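PDB 4E0A: BH1408 protein from Bacillus halodurans, which probably acts as an N-acetyltransferase of the GNAT family, whose members transfer an acetyl group from acetyl-CoA to an amine. Local coordinates for residues 18-23 / 34-40; 53-57 / 69-74; 89-94 / 109-113. The protein carries 1 engineered substitution. All coordinates share one frame. Numbering follows the deposited sequence.

Interaction 1: residues 18-23 / 34-40; sequences HTQVHE and RSNEPTL
Residues 34-40 run as an irregular loop along one flank of a helical segment, 18-23, against the direction of the helix: Ser-35 lies beside Glu-23 (CA-CA 6.9 Å), Thr-39 beside Thr-19 (5.6 Å) and Leu-40 beside His-18 (6.6 Å). Arg-34 meets the helix through its backbone: its O accepts a hydrogen bond from His-22 NE2 at 2.7 Å, in the plane of the imidazole. Its CA-to-CB bond points away from the helix, and with chi1 to chi3 all t the extended side chain brings NH1 to a hydrogen bond with Pro-81 O of the second subunit. Ser-35 OG then donates to Glu-23 OE2 (2.9 Å), whose carboxylate has curled toward the loop; a water that donates to Glu-23 OE2 at 2.5 Å accepts from Asn-36 N at 3.2 Å. Asn-36 turns inward on its own loop, ND2 to Pro-38 O 2.8 Å, across a tight bend made by the cis peptide between Glu-37 and Pro-38. This loop is the connection from helix 11-28 to helix 42-50, the pair that follows the first strand in the GNAT fold, and here it folds back on the first helix. Thr-39 (phi/psi -102/-15, chi1 p) points toward that helix. Its OG1 sits 2.8 Å from His-18 ND1 and 2.8 Å from Thr-19 OG1, hydrogen-bonded to both; Thr-19 OG1 is bonded also to Ala-15 O. Thr-39 CG2 meanwhile packs on His-22 CD2 at 3.6 Å. His-18 and His-22, one turn apart and both with chi1 t, meet this threonine at different atoms, OG1 and CG2. Leu-40 closes the row, with CB 4.0 Å from His-18 ND1 and its O bonded to Tyr-11 OH.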
ATOM      1  N   HIS A  18       0.830 -14.112  16.523  1.00 11.29           N
ATOM      2  CA  HIS A  18       0.889 -13.791  15.102  1.00 10.03           C
ATOM      3  C   HIS A  18       0.023 -14.762  14.301  1.00 11.85           C
ATOM      4  O   HIS A  18      -0.660 -14.372  13.348  1.00 11.57           O
ATOM      5  CB  HIS A  18       2.324 -13.809  14.582  1.00  9.20           C
ATOM      6  CG  HIS A  18       2.436 -13.417  13.138  1.00 16.28           C
ATOM      7  ND1 HIS A  18       2.391 -14.336  12.112  1.00 17.93           N
ATOM      8  CD2 HIS A  18       2.584 -12.205  12.550  1.00 17.28           C
ATOM      9  CE1 HIS A  18       2.513 -13.710  10.954  1.00 18.34           C
ATOM     10  NE2 HIS A  18       2.628 -12.418  11.191  1.00 22.67           N
ATOM     11  N   THR A  19       0.038 -16.022  14.721  1.00 14.48           N
ATOM     12  CA  THR A  19      -0.732 -17.065  14.050  1.00 15.97           C
ATOM     13  C   THR A  19      -2.251 -16.861  14.125  1.00 17.19           C
ATOM     14  O   THR A  19      -2.942 -17.103  13.130  1.00 11.68           O
ATOM     15  CB  THR A  19      -0.319 -18.463  14.552  1.00 14.80           C
ATOM     16  OG1 THR A  19       1.031 -18.705  14.140  1.00 14.11           O
ATOM     17  CG2 THR A  19      -1.224 -19.556  13.962  1.00 13.18           C
ATOM     18  N   GLN A  20      -2.771 -16.436  15.284  1.00  9.84           N
ATOM     19  CA  GLN A  20      -4.189 -16.094  15.387  1.00 11.34           C
ATOM     20  C   GLN A  20      -4.573 -15.133  14.271  1.00 12.22           C
ATOM     21  O   GLN A  20      -5.538 -15.369  13.536  1.00 13.03           O
ATOM     22  CB  GLN A  20      -4.517 -15.440  16.737  1.00 16.10           C
ATOM     23  CG  GLN A  20      -4.304 -16.317  17.940  1.00 18.81           C
ATOM     24  CD  GLN A  20      -4.570 -15.583  19.245  1.00 20.49           C
ATOM     25  OE1 GLN A  20      -5.014 -14.431  19.250  1.00 19.62           O
ATOM     26  NE2 GLN A  20      -4.294 -16.248  20.359  1.00 23.76           N
ATOM     27  N   VAL A  21      -3.808 -14.051  14.143  1.00 12.40           N
ATOM     28  CA  VAL A  21      -4.110 -13.040  13.136  1.00 13.95           C
ATOM     29  C   VAL A  21      -3.863 -13.576  11.720  1.00 14.96           C
ATOM     30  O   VAL A  21      -4.667 -13.341  10.811  1.00 11.76           O
ATOM     31  CB  VAL A  21      -3.344 -11.717  13.385  1.00 15.73           C
ATOM     32  CG1 VAL A  21      -3.454 -10.783  12.185  1.00 14.65           C
ATOM     33  CG2 VAL A  21      -3.883 -11.022  14.644  1.00 12.14           C
ATOM     34  N   HIS A  22      -2.779 -14.328  11.538  1.00 11.53           N
ATOM     35  CA  HIS A  22      -2.508 -14.875  10.214  1.00  7.55           C
ATOM     36  C   HIS A  22      -3.637 -15.778   9.746  1.00 11.49           C
ATOM     37  O   HIS A  22      -4.108 -15.657   8.614  1.00 10.70           O
ATOM     38  CB  HIS A  22      -1.202 -15.653  10.139  1.00  8.75           C
ATOM     39  CG  HIS A  22      -0.830 -15.992   8.732  1.00 10.38           C
ATOM     40  ND1 HIS A  22      -0.455 -15.028   7.826  1.00  9.93           N
ATOM     41  CD2 HIS A  22      -0.844 -17.164   8.056  1.00 12.07           C
ATOM     42  CE1 HIS A  22      -0.216 -15.597   6.656  1.00 16.53           C
ATOM     43  NE2 HIS A  22      -0.441 -16.892   6.769  1.00 14.06           N
ATOM     44  N   GLU A  23      -4.078 -16.674  10.621  1.00 11.99           N
ATOM     45  CA  GLU A  23      -5.174 -17.567  10.275  1.00 17.24           C
ATOM     46  C   GLU A  23      -6.477 -16.822   9.921  1.00 15.09           C
ATOM     47  O   GLU A  23      -7.222 -17.262   9.047  1.00 14.39           O
ATOM     48  CB  GLU A  23      -5.401 -18.615  11.368  1.00 18.48           C
ATOM     49  CG  GLU A  23      -4.489 -19.827  11.226  1.00 24.08           C
ATOM     50  CD  GLU A  23      -4.790 -20.632   9.954  1.00 34.94           C
ATOM     51  OE1 GLU A  23      -5.948 -21.086   9.788  1.00 37.60           O
ATOM     52  OE2 GLU A  23      -3.874 -20.803   9.115  1.00 36.47           O
ATOM     53  N   ARG A  34      -1.463 -17.701   2.986  1.00 12.66           N
ATOM     54  CA  ARG A  34      -1.285 -19.142   2.955  1.00 12.02           C
ATOM     55  C   ARG A  34      -1.087 -19.670   4.379  1.00 10.15           C
ATOM     56  O   ARG A  34      -0.365 -19.066   5.176  1.00  7.94           O
ATOM     57  CB  ARG A  34      -0.061 -19.470   2.088  1.00 12.72           C
ATOM     58  CG  ARG A  34       0.172 -20.944   1.826  1.00 20.60           C
ATOM     59  CD  ARG A  34       1.451 -21.116   1.008  1.00 24.86           C
ATOM     60  NE  ARG A  34       1.737 -22.514   0.706  1.00 25.39           N
ATOM     61  CZ  ARG A  34       2.429 -23.325   1.503  1.00 31.33           C
ATOM     62  NH1 ARG A  34       2.904 -22.881   2.668  1.00 28.71           N
ATOM     63  NH2 ARG A  34       2.640 -24.584   1.139  1.00 30.69           N
ATOM     64  N   SER A  35      -1.724 -20.795   4.693  1.00 10.83           N
ATOM     65  CA  SER A  35      -1.498 -21.454   5.978  1.00 18.58           C
ATOM     66  C   SER A  35      -0.091 -22.007   6.043  1.00 14.87           C
ATOM     67  O   SER A  35       0.408 -22.560   5.062  1.00 12.79           O
ATOM     68  CB  SER A  35      -2.482 -22.610   6.180  1.00 25.43           C
ATOM     69  OG  SER A  35      -3.774 -22.131   6.498  1.00 29.41           O
ATOM     70  N   ASN A  36       0.535 -21.897   7.207  1.00 14.56           N
ATOM     71  CA  ASN A  36       1.857 -22.478   7.413  1.00 16.47           C
ATOM     72  C   ASN A  36       2.116 -22.599   8.888  1.00 11.39           C
ATOM     73  O   ASN A  36       1.547 -21.862   9.687  1.00 11.31           O
ATOM     74  CB  ASN A  36       2.965 -21.624   6.764  1.00 18.80           C
ATOM     75  CG  ASN A  36       4.299 -22.376   6.637  1.00 19.89           C
ATOM     76  OD1 ASN A  36       4.453 -23.247   5.777  1.00 20.98           O
ATOM     77  ND2 ASN A  36       5.264 -22.033   7.481  1.00 14.91           N
ATOM     78  N   GLU A  37       2.990 -23.518   9.256  1.00 10.17           N
ATOM     79  CA  GLU A  37       3.387 -23.631  10.649  1.00 13.71           C
ATOM     80  C   GLU A  37       4.913 -23.612  10.685  1.00 14.26           C
ATOM     81  O   GLU A  37       5.551 -24.526  10.156  1.00 18.50           O
ATOM     82  CB  GLU A  37       2.855 -24.947  11.238  1.00 18.13           C
ATOM     83  CG  GLU A  37       1.359 -25.192  11.015  1.00 17.29           C
ATOM     84  CD  GLU A  37       0.899 -26.520  11.609  1.00 24.27           C
ATOM     85  OE1 GLU A  37       1.179 -27.578  11.007  1.00 24.60           O
ATOM     86  OE2 GLU A  37       0.292 -26.500  12.699  1.00 26.17           O
ATOM     87  N   PRO A  38       5.514 -22.573  11.297  1.00 12.70           N
ATOM     88  CA  PRO A  38       4.868 -21.438  11.962  1.00 12.44           C
ATOM     89  C   PRO A  38       4.490 -20.382  10.946  1.00 12.21           C
ATOM     90  O   PRO A  38       4.776 -20.586   9.783  1.00 12.49           O
ATOM     91  CB  PRO A  38       5.969 -20.901  12.888  1.00 15.66           C
ATOM     92  CG  PRO A  38       7.230 -21.229  12.206  1.00 16.34           C
ATOM     93  CD  PRO A  38       6.986 -22.507  11.397  1.00 16.32           C
ATOM     94  N   THR A  39       3.859 -19.295  11.386  1.00 14.56           N
ATOM     95  CA  THR A  39       3.504 -18.189  10.499  1.00 14.40           C
ATOM     96  C   THR A  39       4.499 -17.066  10.687  1.00 14.65           C
ATOM     97  O   THR A  39       4.568 -16.157   9.877  1.00 17.28           O
ATOM     98  CB  THR A  39       2.101 -17.637  10.802  1.00 13.98           C
ATOM     99  OG1 THR A  39       2.078 -17.069  12.124  1.00 15.46           O
ATOM    100  CG2 THR A  39       1.054 -18.752  10.699  1.00 12.00           C
ATOM    101  N   LEU A  40       5.268 -17.139  11.769  1.00 12.31           N
ATOM    102  CA  LEU A  40       6.308 -16.156  12.063  1.00 14.83           C
ATOM    103  C   LEU A  40       7.670 -16.845  12.106  1.00 13.49           C
ATOM    104  O   LEU A  40       7.904 -17.768  12.897  1.00 16.74           O
ATOM    105  CB  LEU A  40       6.039 -15.436  13.398  1.00 13.37           C
ATOM    106  CG  LEU A  40       7.113 -14.433  13.855  1.00 20.38           C
ATOM    107  CD1 LEU A  40       7.268 -13.292  12.861  1.00 28.04           C
ATOM    108  CD2 LEU A  40       6.807 -13.887  15.258  1.00 16.46           C
TER
HETATM  109  O   HOH W   1      -1.373 -20.511   9.337  1.00 25.49           O

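Interaction 2: residues 53-57 / 69-74; sequences KSTVL and YSVIHL
Val-56 lies across Val-71, with CG2 to CG2 at 4.1 Å and both chi1 angles t, on the sheet face where helices 11-28 and 42-50 pack; Phe-45, Ala-48 and Val-49 of helix 42-50 close over Val-56. The two segments belong to a beta hairpin, strands 54-62 and 65-77, in the central sheet of the GNAT fold. They run antiparallel at 170°, with axes 4.7 Å apart at closest approach. The register pairs Ser-54 with His-73 and Val-56 with Val-71 as non-hydrogen-bonded pairs (CA-CA 4.3 and 4.6 Å), and Thr-55 with Ile-72 and Leu-57 with Ser-70 as hydrogen-bonded pairs (5.4 and 5.2 Å). Thr-55 N to Ile-72 O and Ile-72 N to Thr-55 O both measure 3.0 Å; Leu-57 N to Ser-70 O and Ser-70 N to Leu-57 O are both 2.9 Å. The ladder runs one step past the start of strand 54-62, where Leu-74 N donates to Lys-53 O at 2.7 Å.

On the face of Val-56, Ser-54 CB approaches His-73 ND1 to 3.8 Å, while Ser-54 OG is bonded to Ala-48 O and His-73 NE2 to Ser-92 OG. The other face carries Thr-55, Leu-57, Ser-70 and Ile-72 under helix 105-119. There Ile-72, chi1 p, swings its end toward the partner strand and sets CG1 3.8 Å from Thr-55 CB, and both residues touch Tyr-116. CA-H...O contacts fill in between the amide bonds, the shortest running from Tyr-69 CA to Leu-57 O at 3.1 Å.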
ATOM      1  N   LYS A  53      16.668  -0.240  13.098  1.00 22.30           N
ATOM      2  CA  LYS A  53      15.545   0.648  12.838  1.00 21.30           C
ATOM      3  C   LYS A  53      14.196   0.027  13.233  1.00 21.53           C
ATOM      4  O   LYS A  53      13.152   0.615  12.981  1.00 19.73           O
ATOM      5  CB  LYS A  53      15.531   1.064  11.362  1.00 24.57           C
ATOM      6  CG  LYS A  53      16.773   1.832  10.910  1.00 30.41           C
ATOM      7  CD  LYS A  53      17.128   1.500   9.460  1.00 40.57           C
ATOM      8  CE  LYS A  53      16.300   2.295   8.459  1.00 45.47           C
ATOM      9  NZ  LYS A  53      17.157   3.232   7.669  1.00 47.82           N
ATOM     10  N   SER A  54      14.224  -1.155  13.849  1.00 17.71           N
ATOM     11  CA  SER A  54      12.994  -1.828  14.273  1.00 11.91           C
ATOM     12  C   SER A  54      12.929  -1.967  15.790  1.00 11.75           C
ATOM     13  O   SER A  54      13.953  -1.930  16.476  1.00 15.90           O
ATOM     14  CB  SER A  54      12.893  -3.205  13.615  1.00 14.61           C
ATOM     15  OG  SER A  54      14.001  -4.013  13.994  1.00 17.01           O
ATOM     16  N   THR A  55      11.713  -2.113  16.309  1.00 13.72           N
ATOM     17  CA  THR A  55      11.489  -2.294  17.735  1.00 14.32           C
ATOM     18  C   THR A  55      10.315  -3.251  17.950  1.00 14.60           C
ATOM     19  O   THR A  55       9.295  -3.152  17.267  1.00 12.59           O
ATOM     20  CB  THR A  55      11.133  -0.955  18.415  1.00 22.43           C
ATOM     21  OG1 THR A  55      12.165   0.007  18.164  1.00 26.96           O
ATOM     22  CG2 THR A  55      10.964  -1.147  19.920  1.00 20.36           C
ATOM     23  N   VAL A  56      10.451  -4.166  18.903  1.00 12.67           N
ATOM     24  CA  VAL A  56       9.342  -5.057  19.236  1.00 11.53           C
ATOM     25  C   VAL A  56       8.909  -4.816  20.668  1.00 10.95           C
ATOM     26  O   VAL A  56       9.739  -4.834  21.578  1.00 12.70           O
ATOM     27  CB  VAL A  56       9.718  -6.524  19.049  1.00  9.78           C
ATOM     28  CG1 VAL A  56       8.491  -7.411  19.284  1.00 14.22           C
ATOM     29  CG2 VAL A  56      10.300  -6.738  17.645  1.00  7.48           C
ATOM     30  N   LEU A  57       7.615  -4.560  20.855  1.00 10.19           N
ATOM     31  CA  LEU A  57       7.042  -4.259  22.178  1.00  9.61           C
ATOM     32  C   LEU A  57       6.113  -5.384  22.592  1.00 11.75           C
ATOM     33  O   LEU A  57       5.404  -5.921  21.752  1.00  8.70           O
ATOM     34  CB  LEU A  57       6.226  -2.975  22.099  1.00 12.75           C
ATOM     35  CG  LEU A  57       7.023  -1.712  21.796  1.00 15.77           C
ATOM     36  CD1 LEU A  57       6.088  -0.575  21.361  1.00 17.56           C
ATOM     37  CD2 LEU A  57       7.821  -1.317  23.030  1.00 15.93           C
ATOM     38  N   TYR A  69       1.520  -7.868  21.311  1.00  6.65           N
ATOM     39  CA  TYR A  69       2.825  -7.381  20.883  1.00  8.10           C
ATOM     40  C   TYR A  69       2.680  -6.518  19.656  1.00  8.05           C
ATOM     41  O   TYR A  69       1.642  -6.521  18.978  1.00  8.98           O
ATOM     42  CB  TYR A  69       3.784  -8.533  20.567  1.00  7.24           C
ATOM     43  CG  TYR A  69       3.599  -9.096  19.174  1.00  8.86           C
ATOM     44  CD1 TYR A  69       2.591 -10.017  18.915  1.00  8.31           C
ATOM     45  CD2 TYR A  69       4.424  -8.699  18.116  1.00  5.59           C
ATOM     46  CE1 TYR A  69       2.390 -10.541  17.633  1.00 12.29           C
ATOM     47  CE2 TYR A  69       4.230  -9.236  16.811  1.00  9.49           C
ATOM     48  CZ  TYR A  69       3.204 -10.149  16.594  1.00 14.79           C
ATOM     49  OH  TYR A  69       2.980 -10.688  15.335  1.00 18.74           O
ATOM     50  N   SER A  70       3.742  -5.792  19.354  1.00  5.73           N
ATOM     51  CA  SER A  70       3.757  -4.986  18.148  1.00  8.76           C
ATOM     52  C   SER A  70       5.168  -4.940  17.589  1.00  8.86           C
ATOM     53  O   SER A  70       6.152  -5.006  18.344  1.00  9.96           O
ATOM     54  CB  SER A  70       3.256  -3.565  18.438  1.00  9.40           C
ATOM     55  OG  SER A  70       3.188  -2.811  17.235  1.00 19.47           O
ATOM     56  N   VAL A  71       5.267  -4.872  16.260  1.00  8.24           N
ATOM     57  CA  VAL A  71       6.543  -4.654  15.607  1.00  8.07           C
ATOM     58  C   VAL A  71       6.453  -3.356  14.822  1.00 10.84           C
ATOM     59  O   VAL A  71       5.515  -3.167  14.055  1.00 12.39           O
ATOM     60  CB  VAL A  71       6.871  -5.781  14.615  1.00  9.58           C
ATOM     61  CG1 VAL A  71       8.212  -5.494  13.928  1.00  8.61           C
ATOM     62  CG2 VAL A  71       6.899  -7.128  15.330  1.00  8.98           C
ATOM     63  N   ILE A  72       7.417  -2.461  15.020  1.00  9.33           N
ATOM     64  CA  ILE A  72       7.385  -1.164  14.356  1.00  6.91           C
ATOM     65  C   ILE A  72       8.746  -0.908  13.730  1.00  8.74           C
ATOM     66  O   ILE A  72       9.740  -1.514  14.128  1.00 10.16           O
ATOM     67  CB  ILE A  72       7.010  -0.011  15.328  1.00 12.73           C
ATOM     68  CG1 ILE A  72       8.136   0.241  16.330  1.00 16.79           C
ATOM     69  CG2 ILE A  72       5.691  -0.305  16.061  1.00 12.87           C
ATOM     70  CD1 ILE A  72       7.750   1.203  17.431  1.00 20.74           C
ATOM     71  N   HIS A  73       8.775  -0.029  12.732  1.00 13.20           N
ATOM     72  CA  HIS A  73       9.981   0.260  11.984  1.00 14.28           C
ATOM     73  C   HIS A  73      10.091   1.752  11.768  1.00 16.80           C
ATOM     74  O   HIS A  73       9.096   2.417  11.475  1.00 16.50           O
ATOM     75  CB  HIS A  73       9.927  -0.421  10.619  1.00 18.13           C
ATOM     76  CG  HIS A  73       9.654  -1.893  10.685  1.00 23.06           C
ATOM     77  ND1 HIS A  73      10.653  -2.838  10.599  1.00 21.88           N
ATOM     78  CD2 HIS A  73       8.494  -2.582  10.825  1.00 21.48           C
ATOM     79  CE1 HIS A  73      10.121  -4.046  10.674  1.00 23.60           C
ATOM     80  NE2 HIS A  73       8.813  -3.918  10.814  1.00 21.00           N
ATOM     81  N   LEU A  74      11.300   2.283  11.911  1.00 12.70           N
ATOM     82  CA  LEU A  74      11.550   3.684  11.596  1.00 14.02           C
ATOM     83  C   LEU A  74      11.876   3.767  10.103  1.00 17.48           C
ATOM     84  O   LEU A  74      12.861   3.182   9.642  1.00 18.90           O
ATOM     85  CB  LEU A  74      12.728   4.209  12.425  1.00 16.09           C
ATOM     86  CG  LEU A  74      12.818   5.722  12.569  1.00 28.38           C
ATOM     87  CD1 LEU A  74      11.549   6.249  13.239  1.00 33.14           C
ATOM     88  CD2 LEU A  74      14.060   6.100  13.372  1.00 30.15           C
TER

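Interaction 3: residues 89-94 / 109-113; sequences VYISDL and IFEAI. With PO4 (phosphate ion), chain E.
Apolar packing makes the whole contact between the strand segment 89-94 and the helix segment 109-113, which run nearly antiparallel at 158° with axes 11.3 Å apart at closest approach. Val-89, Ile-91 and Leu-94 point from the strand to the helix, and Ile-113 receives all three: its CG2 lies 4.0 Å from Val-89 CG1, and its CD1 lies 3.8 Å from Ile-91 CD1 and 4.0 Å from Leu-94 CD1. Ile-91 CD1, extended by chi1 m and chi2 t, also reaches Phe-110 CE1 at 3.8 Å. Leu-94 CD1 touches Ile-109 CG2 (4.0 Å) and meets the edge of the Phe-110 ring at CD1 (4.3 Å); Tyr-140 of helix 134-142 packs on both Leu-94 and Phe-110.

This is the first half of the beta-alpha-beta unit formed by strand 86-96, helix 105-119 and strand 124-130, the part of the GNAT fold that in relatives holds acetyl-CoA.

Backbone hydrogen bonds tie the strand to its neighbours: Val-89 and Ile-91 to Glu-126 on one flank, Tyr-90 to His-73 on the other. A classic beta bulge interrupts it where Ser-92 (phi/psi -86/-25) and Asp-93 both face Val-71; the extra residue explains why Ile-91 and Leu-94, three apart, both point at the helix.

Contacts with a phosphate ion, probably from the crystallisation liquor, cluster at the bulge. Leu-94 N gives a weak hydrogen bond to phosphate O1 at 3.3 Å, O1 is also 3.2 Å from Asp-93 CA, and Ile-91 CG2 touches phosphate O3 at 3.1 Å.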
ATOM      1  N   VAL A  89       6.847   6.198  11.524  1.00  9.04           N
ATOM      2  CA  VAL A  89       6.883   4.894  12.177  1.00 11.00           C
ATOM      3  C   VAL A  89       5.899   4.009  11.438  1.00 13.35           C
ATOM      4  O   VAL A  89       4.733   4.375  11.283  1.00 15.34           O
ATOM      5  CB  VAL A  89       6.458   4.979  13.650  1.00 14.95           C
ATOM      6  CG1 VAL A  89       6.272   3.576  14.222  1.00 17.42           C
ATOM      7  CG2 VAL A  89       7.480   5.750  14.453  1.00 16.44           C
ATOM      8  N   TYR A  90       6.356   2.850  10.976  1.00 11.03           N
ATOM      9  CA  TYR A  90       5.461   1.928  10.293  1.00 10.34           C
ATOM     10  C   TYR A  90       5.193   0.723  11.176  1.00 12.08           C
ATOM     11  O   TYR A  90       6.124   0.022  11.595  1.00 15.12           O
ATOM     12  CB  TYR A  90       6.048   1.464   8.971  1.00  9.45           C
ATOM     13  CG  TYR A  90       5.114   0.561   8.194  1.00 13.03           C
ATOM     14  CD1 TYR A  90       4.021   1.086   7.515  1.00 12.40           C
ATOM     15  CD2 TYR A  90       5.313  -0.824   8.149  1.00 14.77           C
ATOM     16  CE1 TYR A  90       3.156   0.260   6.793  1.00 14.79           C
ATOM     17  CE2 TYR A  90       4.442  -1.651   7.443  1.00 14.69           C
ATOM     18  CZ  TYR A  90       3.374  -1.097   6.761  1.00 16.24           C
ATOM     19  OH  TYR A  90       2.510  -1.906   6.046  1.00 16.62           O
ATOM     20  N   ILE A  91       3.922   0.501  11.482  1.00 10.01           N
ATOM     21  CA  ILE A  91       3.538  -0.637  12.302  1.00 10.95           C
ATOM     22  C   ILE A  91       3.298  -1.829  11.378  1.00  9.56           C
ATOM     23  O   ILE A  91       2.296  -1.867  10.671  1.00  9.84           O
ATOM     24  CB  ILE A  91       2.251  -0.348  13.093  1.00  8.29           C
ATOM     25  CG1 ILE A  91       2.430   0.885  13.999  1.00  9.72           C
ATOM     26  CG2 ILE A  91       1.857  -1.570  13.900  1.00 11.04           C
ATOM     27  CD1 ILE A  91       1.147   1.308  14.686  1.00  9.14           C
ATOM     28  N   SER A  92       4.213  -2.792  11.390  1.00  6.87           N
ATOM     29  CA  SER A  92       4.088  -3.984  10.551  1.00 10.21           C
ATOM     30  C   SER A  92       3.241  -5.074  11.213  1.00 15.75           C
ATOM     31  O   SER A  92       2.624  -5.890  10.533  1.00 15.41           O
ATOM     32  CB  SER A  92       5.473  -4.523  10.175  1.00 11.30           C
ATOM     33  OG  SER A  92       6.175  -4.948  11.327  1.00 11.99           O
ATOM     34  N   ASP A  93       3.187  -5.062  12.542  1.00 13.02           N
ATOM     35  CA  ASP A  93       2.360  -6.007  13.285  1.00 15.89           C
ATOM     36  C   ASP A  93       1.830  -5.360  14.557  1.00 15.11           C
ATOM     37  O   ASP A  93       2.539  -4.602  15.220  1.00 12.57           O
ATOM     38  CB  ASP A  93       3.176  -7.248  13.665  1.00 22.97           C
ATOM     39  CG  ASP A  93       3.796  -7.930  12.453  1.00 29.18           C
ATOM     40  OD1 ASP A  93       4.957  -7.599  12.099  1.00 27.16           O
ATOM     41  OD2 ASP A  93       3.103  -8.770  11.839  1.00 30.42           O
ATOM     42  N   LEU A  94       0.591  -5.669  14.904  1.00 15.69           N
ATOM     43  CA  LEU A  94       0.073  -5.339  16.232  1.00 14.16           C
ATOM     44  C   LEU A  94      -1.048  -6.308  16.559  1.00 16.20           C
ATOM     45  O   LEU A  94      -2.174  -6.177  16.050  1.00 14.90           O
ATOM     46  CB  LEU A  94      -0.399  -3.877  16.317  1.00 12.17           C
ATOM     47  CG  LEU A  94      -0.670  -3.271  17.705  1.00 14.15           C
ATOM     48  CD1 LEU A  94      -0.666  -1.754  17.653  1.00 12.06           C
ATOM     49  CD2 LEU A  94      -1.994  -3.768  18.326  1.00 16.84           C
ATOM     50  N   ILE A 109      -0.580  -0.425  24.048  1.00  8.77           N
ATOM     51  CA  ILE A 109       0.525  -0.670  23.102  1.00 11.16           C
ATOM     52  C   ILE A 109       0.645   0.478  22.099  1.00 10.46           C
ATOM     53  O   ILE A 109       1.742   0.977  21.828  1.00 12.52           O
ATOM     54  CB  ILE A 109       0.356  -1.989  22.340  1.00 14.67           C
ATOM     55  CG1 ILE A 109       0.608  -3.179  23.275  1.00 18.93           C
ATOM     56  CG2 ILE A 109       1.323  -2.047  21.139  1.00 14.05           C
ATOM     57  CD1 ILE A 109       2.050  -3.337  23.621  1.00 20.71           C
ATOM     58  N   PHE A 110      -0.490   0.912  21.566  1.00 11.55           N
ATOM     59  CA  PHE A 110      -0.495   2.008  20.594  1.00 15.89           C
ATOM     60  C   PHE A 110       0.037   3.311  21.193  1.00 12.94           C
ATOM     61  O   PHE A 110       0.764   4.050  20.541  1.00 14.25           O
ATOM     62  CB  PHE A 110      -1.901   2.241  20.044  1.00 14.64           C
ATOM     63  CG  PHE A 110      -1.928   3.055  18.777  1.00 12.68           C
ATOM     64  CD1 PHE A 110      -1.655   2.457  17.544  1.00 12.65           C
ATOM     65  CD2 PHE A 110      -2.229   4.409  18.812  1.00 16.02           C
ATOM     66  CE1 PHE A 110      -1.686   3.185  16.364  1.00 12.63           C
ATOM     67  CE2 PHE A 110      -2.264   5.154  17.635  1.00 13.69           C
ATOM     68  CZ  PHE A 110      -1.999   4.547  16.404  1.00 14.21           C
ATOM     69  N   GLU A 111      -0.335   3.597  22.434  1.00 11.97           N
ATOM     70  CA  GLU A 111       0.209   4.755  23.126  1.00 16.54           C
ATOM     71  C   GLU A 111       1.734   4.697  23.225  1.00 14.52           C
ATOM     72  O   GLU A 111       2.407   5.711  23.049  1.00 16.50           O
ATOM     73  CB  GLU A 111      -0.446   4.910  24.499  1.00 16.82           C
ATOM     74  CG  GLU A 111      -1.835   5.506  24.385  1.00 20.87           C
ATOM     75  CD  GLU A 111      -2.686   5.278  25.610  1.00 28.88           C
ATOM     76  OE1 GLU A 111      -2.285   4.473  26.476  1.00 34.36           O
ATOM     77  OE2 GLU A 111      -3.764   5.902  25.699  1.00 32.91           O
ATOM     78  N   ALA A 112       2.270   3.508  23.484  1.00 12.53           N
ATOM     79  CA  ALA A 112       3.716   3.318  23.509  1.00 12.52           C
ATOM     80  C   ALA A 112       4.327   3.642  22.145  1.00 11.54           C
ATOM     81  O   ALA A 112       5.394   4.251  22.054  1.00 13.08           O
ATOM     82  CB  ALA A 112       4.049   1.885  23.907  1.00 17.16           C
ATOM     83  N   ILE A 113       3.640   3.247  21.082  1.00  9.83           N
ATOM     84  CA  ILE A 113       4.133   3.512  19.730  1.00  9.86           C
ATOM     85  C   ILE A 113       4.135   5.014  19.442  1.00 10.11           C
ATOM     86  O   ILE A 113       5.090   5.530  18.869  1.00 11.07           O
ATOM     87  CB  ILE A 113       3.345   2.721  18.677  1.00 10.42           C
ATOM     88  CG1 ILE A 113       3.519   1.211  18.929  1.00 12.48           C
ATOM     89  CG2 ILE A 113       3.798   3.067  17.261  1.00  6.82           C
ATOM     90  CD1 ILE A 113       2.661   0.342  18.053  1.00 12.98           C
TER
HETATM   91  P   PO4 E 203      -1.012  -3.968  11.365  1.00 57.57           P
HETATM   92  O1  PO4 E 203      -0.437  -5.286  11.823  1.00 57.94           O
HETATM   93  O2  PO4 E 203      -2.508  -3.934  11.594  1.00 51.84           O
HETATM   94  O3  PO4 E 203      -0.370  -2.848  12.140  1.00 63.29           O
HETATM   95  O4  PO4 E 203      -0.707  -3.787   9.898  1.00 61.96           O

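How the interactions relate
Interactions 2 and 3 share one sheet, with centres about 7 Å apart: strands 65-77 and 86-96 are neighbours, so His-73 O probably accepts from Tyr-90 N (2.8 Å), and Ser-70 CB packs on Ile-109 CG2 (3.7 Å). Interaction 2 is strand pairing through main-chain bonds; interaction 3, the more buried, lays a helix on the sheet by hydrocarbon packing. Interaction 1 lies about 19 and 20 Å from their centres, nearer the surface and beside the second subunit, and relies on polar side chains, which bond to one another, to a main-chain carbonyl and to a bridging water. His-18 links it to the others: its CD2 packs 3.2 Å from Tyr-69 OH and 3.5 Å from Asp-93 OD2.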